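PDB 1IG0: thiamine pyrophosphokinase from Saccharomyces cerevisiae, which catalyses the transfer of pyrophosphate from ATP to thiamine, giving thiamine diphosphate and AMP, as a homodimer. Local coordinates for residues B[8-13]-B[267-272]; B[246-251]-B[288-293]. One frame throughout, in Å; residues are numbered along the deposited sequence.

Contact 1 of 2, residues B[8-13]-B[267-272]. With VIB (3-(4-amino-2-methyl-pyrimidin-5-ylmethyl)-5-(2-hydroxy-ethyl)-4-methyl-thiazol-3-ium), chain C.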
ATOM      1  N   ASN B   8      21.175  15.449  -9.152  1.00 21.10           N
ATOM      2  CA  ASN B   8      21.410  16.841  -8.796  1.00 20.50           C
ATOM      3  C   ASN B   8      22.088  17.010  -7.455  1.00 20.36           C
ATOM      4  O   ASN B   8      22.108  16.094  -6.632  1.00 19.71           O
ATOM      5  CB  ASN B   8      20.085  17.608  -8.711  1.00 20.57           C
ATOM      6  CG  ASN B   8      19.524  17.968 -10.059  1.00 19.61           C
ATOM      7  OD1 ASN B   8      20.192  18.609 -10.866  1.00 19.67           O
ATOM      8  ND2 ASN B   8      18.281  17.571 -10.310  1.00 20.13           N
ATOM      9  N   PRO B   9      22.677  18.194  -7.226  1.00 20.66           N
ATOM     10  CA  PRO B   9      23.324  18.438  -5.937  1.00 20.72           C
ATOM     11  C   PRO B   9      22.128  18.574  -4.990  1.00 21.44           C
ATOM     12  O   PRO B   9      20.983  18.566  -5.447  1.00 21.13           O
ATOM     13  CB  PRO B   9      24.069  19.753  -6.164  1.00 20.47           C
ATOM     14  CG  PRO B   9      23.265  20.431  -7.242  1.00 20.78           C
ATOM     15  CD  PRO B   9      22.944  19.292  -8.171  1.00 20.59           C
ATOM     16  N   GLU B  10      22.365  18.721  -3.695  1.00 21.32           N
ATOM     17  CA  GLU B  10      21.256  18.797  -2.747  1.00 22.80           C
ATOM     18  C   GLU B  10      20.265  19.952  -2.915  1.00 22.45           C
ATOM     19  O   GLU B  10      19.105  19.833  -2.514  1.00 21.70           O
ATOM     20  CB  GLU B  10      21.800  18.786  -1.321  1.00 23.59           C
ATOM     21  CG  GLU B  10      20.967  17.950  -0.368  1.00 26.72           C
ATOM     22  CD  GLU B  10      20.661  16.567  -0.922  1.00 25.99           C
ATOM     23  OE1 GLU B  10      21.596  15.867  -1.365  1.00 27.08           O
ATOM     24  OE2 GLU B  10      19.477  16.177  -0.912  1.00 27.06           O
ATOM     25  N   ARG B  11      20.704  21.062  -3.499  1.00 22.27           N
ATOM     26  CA  ARG B  11      19.812  22.204  -3.695  1.00 22.51           C
ATOM     27  C   ARG B  11      20.039  22.946  -5.009  1.00 22.85           C
ATOM     28  O   ARG B  11      21.161  23.342  -5.327  1.00 22.73           O
ATOM     29  CB  ARG B  11      19.952  23.190  -2.528  1.00 22.49           C
ATOM     30  CG  ARG B  11      19.364  22.713  -1.203  1.00 22.30           C
ATOM     31  CD  ARG B  11      17.844  22.816  -1.199  1.00 23.24           C
ATOM     32  NE  ARG B  11      17.261  22.415   0.080  1.00 22.86           N
ATOM     33  CZ  ARG B  11      17.198  21.161   0.517  1.00 23.43           C
ATOM     34  NH1 ARG B  11      17.680  20.169  -0.219  1.00 21.81           N
ATOM     35  NH2 ARG B  11      16.659  20.900   1.701  1.00 22.59           N
ATOM     36  N   ILE B  12      18.963  23.137  -5.767  1.00 23.18           N
ATOM     37  CA  ILE B  12      19.031  23.849  -7.040  1.00 23.71           C
ATOM     38  C   ILE B  12      17.806  24.747  -7.174  1.00 24.68           C
ATOM     39  O   ILE B  12      16.908  24.732  -6.329  1.00 23.86           O
ATOM     40  CB  ILE B  12      19.012  22.887  -8.256  1.00 23.55           C
ATOM     41  CG1 ILE B  12      17.634  22.224  -8.372  1.00 24.33           C
ATOM     42  CG2 ILE B  12      20.097  21.829  -8.111  1.00 24.80           C
ATOM     43  CD1 ILE B  12      17.424  21.441  -9.662  1.00 24.61           C
ATOM     44  N   LYS B  13      17.787  25.531  -8.244  1.00 26.31           N
ATOM     45  CA  LYS B  13      16.669  26.409  -8.555  1.00 29.20           C
ATOM     46  C   LYS B  13      16.235  25.994  -9.951  1.00 31.01           C
ATOM     47  O   LYS B  13      17.055  25.868 -10.857  1.00 30.66           O
ATOM     48  CB  LYS B  13      17.096  27.879  -8.580  1.00 29.48           C
ATOM     49  CG  LYS B  13      17.177  28.564  -7.219  1.00 31.78           C
ATOM     50  CD  LYS B  13      17.447  30.059  -7.401  1.00 33.33           C
ATOM     51  CE  LYS B  13      17.345  30.834  -6.094  1.00 35.50           C
ATOM     52  NZ  LYS B  13      18.314  30.357  -5.075  1.00 37.01           N
ATOM     53  N   GLY B 267      13.868  19.613 -10.133  1.00 19.61           N
ATOM     54  CA  GLY B 267      13.800  19.847  -8.704  1.00 19.25           C
ATOM     55  C   GLY B 267      13.816  18.604  -7.837  1.00 18.52           C
ATOM     56  O   GLY B 267      13.551  18.685  -6.640  1.00 19.41           O
ATOM     57  N   LEU B 268      14.108  17.453  -8.434  1.00 19.16           N
ATOM     58  CA  LEU B 268      14.186  16.202  -7.687  1.00 18.35           C
ATOM     59  C   LEU B 268      15.656  15.788  -7.654  1.00 18.32           C
ATOM     60  O   LEU B 268      16.383  16.010  -8.625  1.00 18.56           O
ATOM     61  CB  LEU B 268      13.356  15.108  -8.369  1.00 18.97           C
ATOM     62  CG  LEU B 268      11.830  15.244  -8.391  1.00 19.51           C
ATOM     63  CD1 LEU B 268      11.234  14.122  -9.235  1.00 19.05           C
ATOM     64  CD2 LEU B 268      11.282  15.191  -6.971  1.00 20.28           C
ATOM     65  N   LYS B 269      16.093  15.202  -6.542  1.00 18.42           N
ATOM     66  CA  LYS B 269      17.480  14.763  -6.405  1.00 18.12           C
ATOM     67  C   LYS B 269      17.884  14.014  -7.666  1.00 18.86           C
ATOM     68  O   LYS B 269      19.010  14.138  -8.146  1.00 18.53           O
ATOM     69  CB  LYS B 269      17.632  13.857  -5.183  1.00 17.93           C
ATOM     70  CG  LYS B 269      19.040  13.316  -4.979  1.00 19.03           C
ATOM     71  CD  LYS B 269      20.067  14.413  -4.746  1.00 19.79           C
ATOM     72  CE  LYS B 269      21.448  13.812  -4.513  1.00 20.01           C
ATOM     73  NZ  LYS B 269      22.493  14.856  -4.324  1.00 21.51           N
ATOM     74  N   TRP B 270      16.946  13.237  -8.196  1.00 18.95           N
ATOM     75  CA  TRP B 270      17.157  12.483  -9.420  1.00 19.24           C
ATOM     76  C   TRP B 270      16.083  12.916 -10.414  1.00 19.63           C
ATOM     77  O   TRP B 270      14.944  12.451 -10.352  1.00 19.33           O
ATOM     78  CB  TRP B 270      17.055  10.981  -9.145  1.00 19.71           C
ATOM     79  CG  TRP B 270      18.238  10.437  -8.401  1.00 18.98           C
ATOM     80  CD1 TRP B 270      19.427  10.024  -8.934  1.00 19.84           C
ATOM     81  CD2 TRP B 270      18.356  10.274  -6.982  1.00 19.35           C
ATOM     82  NE1 TRP B 270      20.279   9.615  -7.934  1.00 19.68           N
ATOM     83  CE2 TRP B 270      19.649   9.763  -6.726  1.00 18.84           C
ATOM     84  CE3 TRP B 270      17.498  10.520  -5.901  1.00 18.61           C
ATOM     85  CZ2 TRP B 270      20.100   9.481  -5.430  1.00 19.67           C
ATOM     86  CZ3 TRP B 270      17.950  10.240  -4.609  1.00 18.71           C
ATOM     87  CH2 TRP B 270      19.241   9.731  -4.389  1.00 18.39           C
ATOM     88  N   ASP B 271      16.446  13.834 -11.307  1.00 18.73           N
ATOM     89  CA  ASP B 271      15.516  14.327 -12.319  1.00 20.00           C
ATOM     90  C   ASP B 271      15.578  13.447 -13.557  1.00 20.36           C
ATOM     91  O   ASP B 271      16.647  12.962 -13.929  1.00 21.42           O
ATOM     92  CB  ASP B 271      15.843  15.770 -12.713  1.00 19.09           C
ATOM     93  CG  ASP B 271      15.245  16.789 -11.762  1.00 18.72           C
ATOM     94  OD1 ASP B 271      14.130  16.547 -11.254  1.00 19.30           O
ATOM     95  OD2 ASP B 271      15.879  17.840 -11.537  1.00 20.41           O
ATOM     96  N   VAL B 272      14.431  13.251 -14.197  1.00 20.66           N
ATOM     97  CA  VAL B 272      14.363  12.416 -15.388  1.00 21.10           C
ATOM     98  C   VAL B 272      13.696  13.119 -16.566  1.00 21.84           C
ATOM     99  O   VAL B 272      13.037  14.144 -16.402  1.00 22.30           O
ATOM    100  CB  VAL B 272      13.598  11.106 -15.096  1.00 20.95           C
ATOM    101  CG1 VAL B 272      14.332  10.306 -14.035  1.00 22.38           C
ATOM    102  CG2 VAL B 272      12.190  11.415 -14.631  1.00 20.22           C
TER
HETATM  103  CM2 VIB C 702      14.834   8.040 -11.155  1.00 19.59           C
HETATM  104  N4A VIB C 702      18.479   6.620  -8.113  1.00 17.96           N
HETATM  105  CM4 VIB C 702      17.960   6.646  -3.040  1.00 20.38           C
HETATM  106  O1  VIB C 702      15.901   2.501  -2.085  1.00 27.41           O
HETATM  107  C7  VIB C 702      16.834   3.298  -1.349  1.00 24.95           C
HETATM  108  C6  VIB C 702      18.034   3.668  -2.260  1.00 22.69           C
HETATM  109  C2  VIB C 702      16.641   4.684  -5.761  1.00 19.66           C
HETATM  110  S1  VIB C 702      16.881   3.138  -4.888  1.00 20.79           S
HETATM  111  C5  VIB C 702      17.523   4.215  -3.590  1.00 21.35           C
HETATM  112  C4  VIB C 702      17.477   5.526  -3.949  1.00 20.13           C
HETATM  113  N3  VIB C 702      16.998   5.715  -5.130  1.00 20.03           N
HETATM  114  C7A VIB C 702      16.846   7.060  -5.753  1.00 17.97           C
HETATM  115  C4A VIB C 702      17.159   7.087  -8.279  1.00 17.20           C
HETATM  116  N3A VIB C 702      16.669   7.326  -9.582  1.00 19.14           N
HETATM  117  C2A VIB C 702      15.357   7.789  -9.768  1.00 18.92           C
HETATM  118  N1A VIB C 702      14.536   8.018  -8.649  1.00 19.07           N
HETATM  119  C6A VIB C 702      15.022   7.781  -7.348  1.00 17.72           C
HETATM  120  C5A VIB C 702      16.335   7.317  -7.154  1.00 18.36           C

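Contact 2 of 2, residues B[246-251]-B[288-293]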
ATOM      1  N   THR B 246      11.902  21.173   7.597  1.00 23.06           N
ATOM      2  CA  THR B 246      11.462  20.699   8.903  1.00 23.54           C
ATOM      3  C   THR B 246      10.485  19.528   8.889  1.00 23.22           C
ATOM      4  O   THR B 246      10.580  18.638   9.731  1.00 22.76           O
ATOM      5  CB  THR B 246      10.812  21.846   9.714  1.00 23.86           C
ATOM      6  OG1 THR B 246      11.712  22.957   9.778  1.00 26.40           O
ATOM      7  CG2 THR B 246      10.486  21.388  11.133  1.00 24.48           C
ATOM      8  N   CYS B 247       9.563  19.516   7.929  1.00 23.44           N
ATOM      9  CA  CYS B 247       8.547  18.467   7.888  1.00 23.60           C
ATOM     10  C   CYS B 247       8.549  17.500   6.708  1.00 22.98           C
ATOM     11  O   CYS B 247       7.779  16.542   6.710  1.00 22.75           O
ATOM     12  CB  CYS B 247       7.161  19.111   7.968  1.00 24.24           C
ATOM     13  SG  CYS B 247       7.027  20.456   9.165  1.00 26.14           S
ATOM     14  N   ILE B 248       9.395  17.725   5.709  1.00 22.80           N
ATOM     15  CA  ILE B 248       9.392  16.843   4.545  1.00 21.98           C
ATOM     16  C   ILE B 248      10.622  15.959   4.389  1.00 22.30           C
ATOM     17  O   ILE B 248      11.753  16.400   4.595  1.00 21.15           O
ATOM     18  CB  ILE B 248       9.199  17.657   3.243  1.00 23.10           C
ATOM     19  CG1 ILE B 248       7.940  18.521   3.357  1.00 23.70           C
ATOM     20  CG2 ILE B 248       9.084  16.721   2.043  1.00 21.79           C
ATOM     21  CD1 ILE B 248       6.668  17.736   3.653  1.00 25.40           C
ATOM     22  N   GLY B 249      10.379  14.704   4.020  1.00 20.89           N
ATOM     23  CA  GLY B 249      11.457  13.758   3.813  1.00 20.42           C
ATOM     24  C   GLY B 249      11.592  13.439   2.336  1.00 20.48           C
ATOM     25  O   GLY B 249      11.727  14.339   1.507  1.00 19.77           O
ATOM     26  N   ASN B 250      11.550  12.156   2.001  1.00 20.38           N
ATOM     27  CA  ASN B 250      11.662  11.732   0.613  1.00 20.80           C
ATOM     28  C   ASN B 250      10.301  11.766  -0.077  1.00 20.37           C
ATOM     29  O   ASN B 250       9.298  12.152   0.523  1.00 20.67           O
ATOM     30  CB  ASN B 250      12.236  10.318   0.541  1.00 21.68           C
ATOM     31  CG  ASN B 250      13.616  10.220   1.158  1.00 22.74           C
ATOM     32  OD1 ASN B 250      14.529  10.952   0.782  1.00 22.81           O
ATOM     33  ND2 ASN B 250      13.777   9.310   2.109  1.00 24.97           N
ATOM     34  N   CYS B 251      10.275  11.359  -1.341  1.00 19.59           N
ATOM     35  CA  CYS B 251       9.040  11.333  -2.113  1.00 18.83           C
ATOM     36  C   CYS B 251       9.158  10.283  -3.200  1.00 19.44           C
ATOM     37  O   CYS B 251      10.256   9.813  -3.502  1.00 17.87           O
ATOM     38  CB  CYS B 251       8.765  12.700  -2.746  1.00 18.74           C
ATOM     39  SG  CYS B 251       9.944  13.222  -4.019  1.00 20.30           S
ATOM     40  N   ASN B 288      13.121   9.171  -3.764  1.00 18.16           N
ATOM     41  CA  ASN B 288      13.623  10.377  -4.405  1.00 17.57           C
ATOM     42  C   ASN B 288      13.433  11.452  -3.338  1.00 18.42           C
ATOM     43  O   ASN B 288      12.995  11.150  -2.226  1.00 18.40           O
ATOM     44  CB  ASN B 288      12.797  10.721  -5.646  1.00 17.53           C
ATOM     45  CG  ASN B 288      13.601  11.478  -6.696  1.00 17.76           C
ATOM     46  OD1 ASN B 288      14.434  12.327  -6.372  1.00 17.93           O
ATOM     47  ND2 ASN B 288      13.340  11.181  -7.963  1.00 17.15           N
ATOM     48  N   ARG B 289      13.758  12.697  -3.658  1.00 18.70           N
ATOM     49  CA  ARG B 289      13.590  13.774  -2.692  1.00 19.64           C
ATOM     50  C   ARG B 289      13.657  15.122  -3.399  1.00 19.24           C
ATOM     51  O   ARG B 289      14.268  15.247  -4.458  1.00 18.74           O
ATOM     52  CB  ARG B 289      14.680  13.701  -1.613  1.00 21.78           C
ATOM     53  CG  ARG B 289      16.026  14.255  -2.053  1.00 26.77           C
ATOM     54  CD  ARG B 289      17.103  14.040  -1.009  1.00 29.85           C
ATOM     55  NE  ARG B 289      17.503  12.641  -0.929  1.00 34.53           N
ATOM     56  CZ  ARG B 289      18.760  12.220  -0.995  1.00 32.10           C
ATOM     57  NH1 ARG B 289      19.749  13.091  -1.143  1.00 33.24           N
ATOM     58  NH2 ARG B 289      19.026  10.925  -0.906  1.00 32.47           N
ATOM     59  N   PHE B 290      13.015  16.126  -2.812  1.00 18.12           N
ATOM     60  CA  PHE B 290      13.014  17.467  -3.383  1.00 18.99           C
ATOM     61  C   PHE B 290      14.375  18.132  -3.180  1.00 18.85           C
ATOM     62  O   PHE B 290      14.972  18.028  -2.108  1.00 19.81           O
ATOM     63  CB  PHE B 290      11.948  18.334  -2.702  1.00 19.21           C
ATOM     64  CG  PHE B 290      10.539  17.847  -2.889  1.00 19.54           C
ATOM     65  CD1 PHE B 290       9.637  17.898  -1.830  1.00 20.68           C
ATOM     66  CD2 PHE B 290      10.098  17.370  -4.121  1.00 20.18           C
ATOM     67  CE1 PHE B 290       8.319  17.484  -1.992  1.00 19.67           C
ATOM     68  CE2 PHE B 290       8.778  16.953  -4.294  1.00 20.54           C
ATOM     69  CZ  PHE B 290       7.888  17.011  -3.227  1.00 20.84           C
ATOM     70  N   VAL B 291      14.868  18.812  -4.210  1.00 18.99           N
ATOM     71  CA  VAL B 291      16.137  19.525  -4.111  1.00 18.85           C
ATOM     72  C   VAL B 291      15.918  20.966  -4.545  1.00 19.80           C
ATOM     73  O   VAL B 291      16.770  21.828  -4.337  1.00 20.95           O
ATOM     74  CB  VAL B 291      17.242  18.886  -4.982  1.00 18.08           C
ATOM     75  CG1 VAL B 291      17.572  17.504  -4.451  1.00 18.37           C
ATOM     76  CG2 VAL B 291      16.803  18.821  -6.439  1.00 17.49           C
ATOM     77  N   GLY B 292      14.764  21.221  -5.157  1.00 20.12           N
ATOM     78  CA  GLY B 292      14.445  22.570  -5.579  1.00 20.13           C
ATOM     79  C   GLY B 292      14.265  23.412  -4.331  1.00 20.23           C
ATOM     80  O   GLY B 292      13.581  22.996  -3.395  1.00 19.78           O
ATOM     81  N   ASP B 293      14.888  24.585  -4.305  1.00 20.85           N
ATOM     82  CA  ASP B 293      14.799  25.484  -3.157  1.00 22.05           C
ATOM     83  C   ASP B 293      13.381  25.665  -2.630  1.00 22.79           C
ATOM     84  O   ASP B 293      13.127  25.495  -1.437  1.00 22.96           O
ATOM     85  CB  ASP B 293      15.356  26.863  -3.520  1.00 22.64           C
ATOM     86  CG  ASP B 293      16.844  26.978  -3.286  1.00 22.60           C
ATOM     87  OD1 ASP B 293      17.419  28.012  -3.688  1.00 23.22           O
ATOM     88  OD2 ASP B 293      17.437  26.050  -2.695  1.00 24.16           O
TER
HETATM   89  O   HOH W   1      10.930  15.064  -1.042  1.00 18.21           O
HETATM   90  O   HOH W   2      16.230  10.061  -0.961  1.00 21.38           O

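Contact 1 of 2, residues B[8-13]-B[267-272]
At the outer margin of the thiamine pocket, the small antiparallel sheet of strands 4-7 and 270-272 runs out into the loop of Asn8, which is pinned to the turn before Trp270. Asn8 N donates to Lys269 O (2.7 Å), and Lys269 returns the bond: a bend at chi2 (62°) turns CD toward the loop, and the extended remainder carries NZ to Asn8 O at 2.6 Å, in the carbonyl plane. The amide of Asn8 reaches further into the turn. Its ND2 gives Leu268 O a straight bond (3.0 Å, 165° at the hydrogen) lying in the amide plane, and makes a weak, bent one to Asp271 OD2. That carboxylate also ties the turn to itself, taking Gly267 N on the syn lone pair of OD2 and Leu268 N from above its plane at OD1, which Thr265 shares. Glu10 OE1 forms a long salt bridge to Lys269 NZ (3.3 Å), while its OE2 pairs with Arg289. Trp270 lays one ring face against thiamine, with Lys269 CG over the opposite face. Polar bonds thus fix the turn from which Trp270 meets its substrate, and the Glu10 carboxylate and Asn8 carbonyl would probably favour a charged Lys269.

Contact 2 of 2, residues B[246-251]-B[288-293]
Beside the thiamine pocket, in the vitamin B1 binding domain, strand 248-254 pairs antiparallel with a short, weakly bonded strand about 288-289, outermost of its sheet within the chain; Asn288 lines the pocket. Cys251 and Asn288 form a hydrogen-bonded pair: Cys251 N donates to Asn288 O (2.9 Å) from well above the carbonyl plane, whereas Asn288 N approaches Cys251 O nearly along the C=O axis (2.9 Å). Asn288 OD1 turns back in its own strand to accept Arg289 N, and its ND2 is held by Ser285 and Trp270 O, which fixes the amide of this pocket residue. At Asn250 and Arg289 the backbones are still close; from Gly249 and Phe290 on they part, and water 1 bridges them, donating to Gly249 O and accepting from Phe290 N (2.9 Å). Water 2 links Asn250 OD1 (2.6 Å) to Arg289 NE, lying in the guanidinium plane at its edge. These two side chains run side by side, pointing the same way, with Asn250 OD1 3.6 Å from Arg289 CB. On the opposite side of the strand from Asn250 the contact is apolar. Cys251 SG, set between its backbone N and carbonyl carbon (chi1 66°), sits obliquely by the Phe290 ring, 4.4 Å from its centroid, in a sulfur-aromatic contact. Ile248 CG2 meets the ring at CD1 (4.1 Å). An alanine at Phe290 would probably open a gap between Ile248 and Cys251, leaving the sulfur without its aromatic partner. Strand 248-254 follows directly on helix 241-247 and has strand 304-310 on its other side, where Glu309 bonds to the backbone of Gly249 and Asn250. Val308 of that strand touches both Ile248 and Phe290, and the Phe290 ring also meets Tyr239.

Overall arrangement
Both contacts are partly buried and lie on the same side of the chain's centre, their centres about 10 Å apart. They share a boundary: residues 288-293 run between segment 267-272 and strand 248-254, with probable backbone hydrogen bonds from Lys269 N to Arg289 O and from Val291 N to Gly267 O. Contact 1, further out, has exposed residues in its 8-13 loop and relies on charged and amide groups; contact 2, nearer the centre, combines strand pairing and bridging waters with an apolar cluster. Both border the thiamine pocket, contact 1 through Trp270 and Val272, contact 2 through Asn288 alone.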